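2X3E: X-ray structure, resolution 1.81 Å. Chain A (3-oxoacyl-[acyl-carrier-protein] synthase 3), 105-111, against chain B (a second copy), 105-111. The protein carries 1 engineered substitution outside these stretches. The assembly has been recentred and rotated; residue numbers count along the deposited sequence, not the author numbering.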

# COMPACT_ATOMS: atom_id res chain seq x y z
N ALA A 105 -1.87 -3.75 9.89
CA ALA A 105 -1.32 -2.43 9.54
C ALA A 105 -0.49 -2.47 8.27
O ALA A 105 0.40 -3.31 8.14
CB ALA A 105 -0.48 -1.89 10.70
N PHE A 106 -0.78 -1.56 7.34
CA PHE A 106 -0.01 -1.43 6.11
C PHE A 106 -0.16 -0.05 5.47
O PHE A 106 -1.09 0.68 5.81
CB PHE A 106 -0.39 -2.54 5.10
CG PHE A 106 -1.82 -2.45 4.57
CD1 PHE A 106 -2.11 -1.71 3.43
CD2 PHE A 106 -2.86 -3.14 5.20
CE1 PHE A 106 -3.41 -1.65 2.92
CE2 PHE A 106 -4.15 -3.09 4.70
CZ PHE A 106 -4.44 -2.34 3.56
N ASP A 107 0.76 0.29 4.57
CA ASP A 107 0.70 1.55 3.80
C ASP A 107 0.16 1.27 2.39
O ASP A 107 0.48 0.23 1.80
CB ASP A 107 2.08 2.21 3.67
CG ASP A 107 2.66 2.68 5.01
OD1 ASP A 107 2.03 2.49 6.07
OD2 ASP A 107 3.79 3.24 4.99
N LEU A 108 -0.62 2.21 1.86
CA LEU A 108 -1.20 2.12 0.52
C LEU A 108 -0.67 3.27 -0.31
O LEU A 108 -0.67 4.41 0.15
CB LEU A 108 -2.73 2.16 0.59
CG LEU A 108 -3.51 1.97 -0.72
CD1 LEU A 108 -4.86 1.32 -0.43
CD2 LEU A 108 -3.70 3.29 -1.48
N SER A 109 -0.19 2.98 -1.52
CA SER A 109 0.39 3.99 -2.40
C SER A 109 -0.52 4.25 -3.60
O SER A 109 -0.67 3.39 -4.46
CB SER A 109 1.76 3.54 -2.89
OG SER A 109 2.24 4.41 -3.89
N ALA A 110 -1.17 5.41 -3.61
CA ALA A 110 -1.94 5.87 -4.76
C ALA A 110 -1.90 7.40 -4.87
O ALA A 110 -2.86 8.03 -5.31
CB ALA A 110 -3.39 5.37 -4.69
N ALA A 111 -0.78 7.98 -4.45
CA ALA A 111 -0.52 9.40 -4.64
C ALA A 111 -1.67 10.26 -4.12
O ALA A 111 -2.16 10.05 -3.01
CB ALA A 111 -0.23 9.68 -6.12
N ALA B 105 -5.73 -0.03 -9.18
CA ALA B 105 -4.30 -0.34 -9.07
C ALA B 105 -3.58 0.49 -8.01
O ALA B 105 -3.65 1.71 -8.02
CB ALA B 105 -3.61 -0.16 -10.43
N PHE B 106 -2.89 -0.21 -7.12
CA PHE B 106 -2.05 0.43 -6.10
C PHE B 106 -0.97 -0.53 -5.59
O PHE B 106 -1.01 -1.73 -5.85
CB PHE B 106 -2.91 0.95 -4.94
CG PHE B 106 -3.67 -0.12 -4.19
CD1 PHE B 106 -3.10 -0.75 -3.09
CD2 PHE B 106 -4.97 -0.47 -4.56
CE1 PHE B 106 -3.80 -1.73 -2.37
CE2 PHE B 106 -5.67 -1.45 -3.85
CZ PHE B 106 -5.08 -2.08 -2.76
N ASP B 107 0.01 0.02 -4.87
CA ASP B 107 1.03 -0.78 -4.20
C ASP B 107 0.72 -0.87 -2.71
O ASP B 107 0.22 0.08 -2.11
CB ASP B 107 2.44 -0.19 -4.40
CG ASP B 107 2.87 -0.13 -5.86
OD1 ASP B 107 2.11 -0.60 -6.74
OD2 ASP B 107 3.96 0.40 -6.13
N LEU B 108 1.01 -2.04 -2.13
CA LEU B 108 0.78 -2.30 -0.72
C LEU B 108 2.13 -2.58 -0.06
O LEU B 108 2.92 -3.36 -0.58
CB LEU B 108 -0.16 -3.49 -0.55
CG LEU B 108 -0.55 -3.87 0.88
CD1 LEU B 108 -1.96 -4.48 0.94
CD2 LEU B 108 0.47 -4.82 1.51
N SER B 109 2.38 -1.93 1.08
CA SER B 109 3.64 -2.09 1.81
C SER B 109 3.44 -2.86 3.11
O SER B 109 2.81 -2.37 4.05
CB SER B 109 4.27 -0.72 2.09
OG SER B 109 5.52 -0.85 2.78
N ALA B 110 3.98 -4.07 3.15
CA ALA B 110 4.06 -4.85 4.39
C ALA B 110 5.26 -5.80 4.37
O ALA B 110 5.21 -6.88 4.96
CB ALA B 110 2.77 -5.61 4.63
N ALA B 111 6.34 -5.37 3.71
CA ALA B 111 7.61 -6.09 3.71
C ALA B 111 7.44 -7.57 3.35
O ALA B 111 6.75 -7.89 2.37
CB ALA B 111 8.31 -5.91 5.06
O HOH W 1 2.92 -3.11 6.87
O HOH W 2 2.45 1.12 -0.25
O HOH W 3 -1.75 3.64 -7.26

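Two copies of the same strand, residues 105 to 109 of each chain, lie side by side as antiparallel neighbours and so continue one sheet across the boundary between subunits. Their axes come within 4.8 Å and their N-to-C directions make an angle of 154°. The register centres on Leu A108 and Leu B108, whose CA atoms are 5.0 Å apart, and the pairings Asp A107 with Ser B109 and Ser A109 with Asp B107 follow from it on either side of that centre. Because the two strands are identical and run in opposite senses, nearly every contact occurs twice.

The backbone bonds form two rings, each with a short and a long side. Ser B109 N donates to Asp A107 O at 3.0 Å, while the return bond, from Asp A107 N to Ser B109 O, is weak at 3.4 Å. In the other ring Ser A109 N reaches Asp B107 O at 3.0 Å, and Asp B107 N makes a weak bond to Ser A109 O at 3.5 Å. The strands are thus held more tightly near the central leucines than farther out. The leucine pair itself is non-hydrogen-bonded, and there the CA of Leu B108 approaches Asp A107 O at 3.6 Å in a CA-H...O contact.

Shape matters most on the face that carries the leucines. The CA-to-CB bonds of Leu A108 and Leu B108 point out to this face, but the ends of the side chains come nearer the partner strand, where a phenylalanine ring receives each. The CD1 methyl of Leu B108 sits 3.9 Å from the centroid of the Phe A106 ring, 21° off the ring normal; Leu A108 CD1 sits 3.9 Å from the centroid of the Phe B106 ring, 18° off. These are CH-pi contacts, a methyl bump laid on a flat aromatic face. The branch point packs closely too, with Leu A108 CG 3.6 Å from Phe B106 CD1 and Leu B108 CG 3.7 Å from Phe A106 CD1. Leucine suits the place because its branched end offers a compact methyl to the ring, and phenylalanine because its ring gives a broad, apolar surface to rest on.

Phe A106 and Phe B106 each have the CA-to-CB bond directed toward the other strand, bringing Phe A106 CB to 3.4 Å from Ser B109 O and Phe B106 CB to 3.3 Å from Ser A109 O. Beyond lies a small residue: Phe A106 CB is 4.4 Å from Ala B110 CB, a modest apolar contact in which the alanine contributes just a methyl.

The opposite face carries the aspartates and serines. Asp A107 CB lies 4.0 Å from Ser B109 CB, and Ser A109 CB 4.1 Å from Asp B107 CB. Serine, with one OG beyond CB, adds little bulk beside the aspartate, whose buried carboxylate has both oxygens hydrogen-bonded elsewhere in the structure. Water also bridges the seam: water 1 donates to Ala A105 O and Ser B109 O, at 2.8 and 2.9 Å, and water 3 likewise bridges Ala B105 O and Ser A109 O. Between them, water 2 fills the hollow behind the leucine pair, donating to Asp B107 O at 3.1 Å and weakly to Asp A107 O at 3.0 Å.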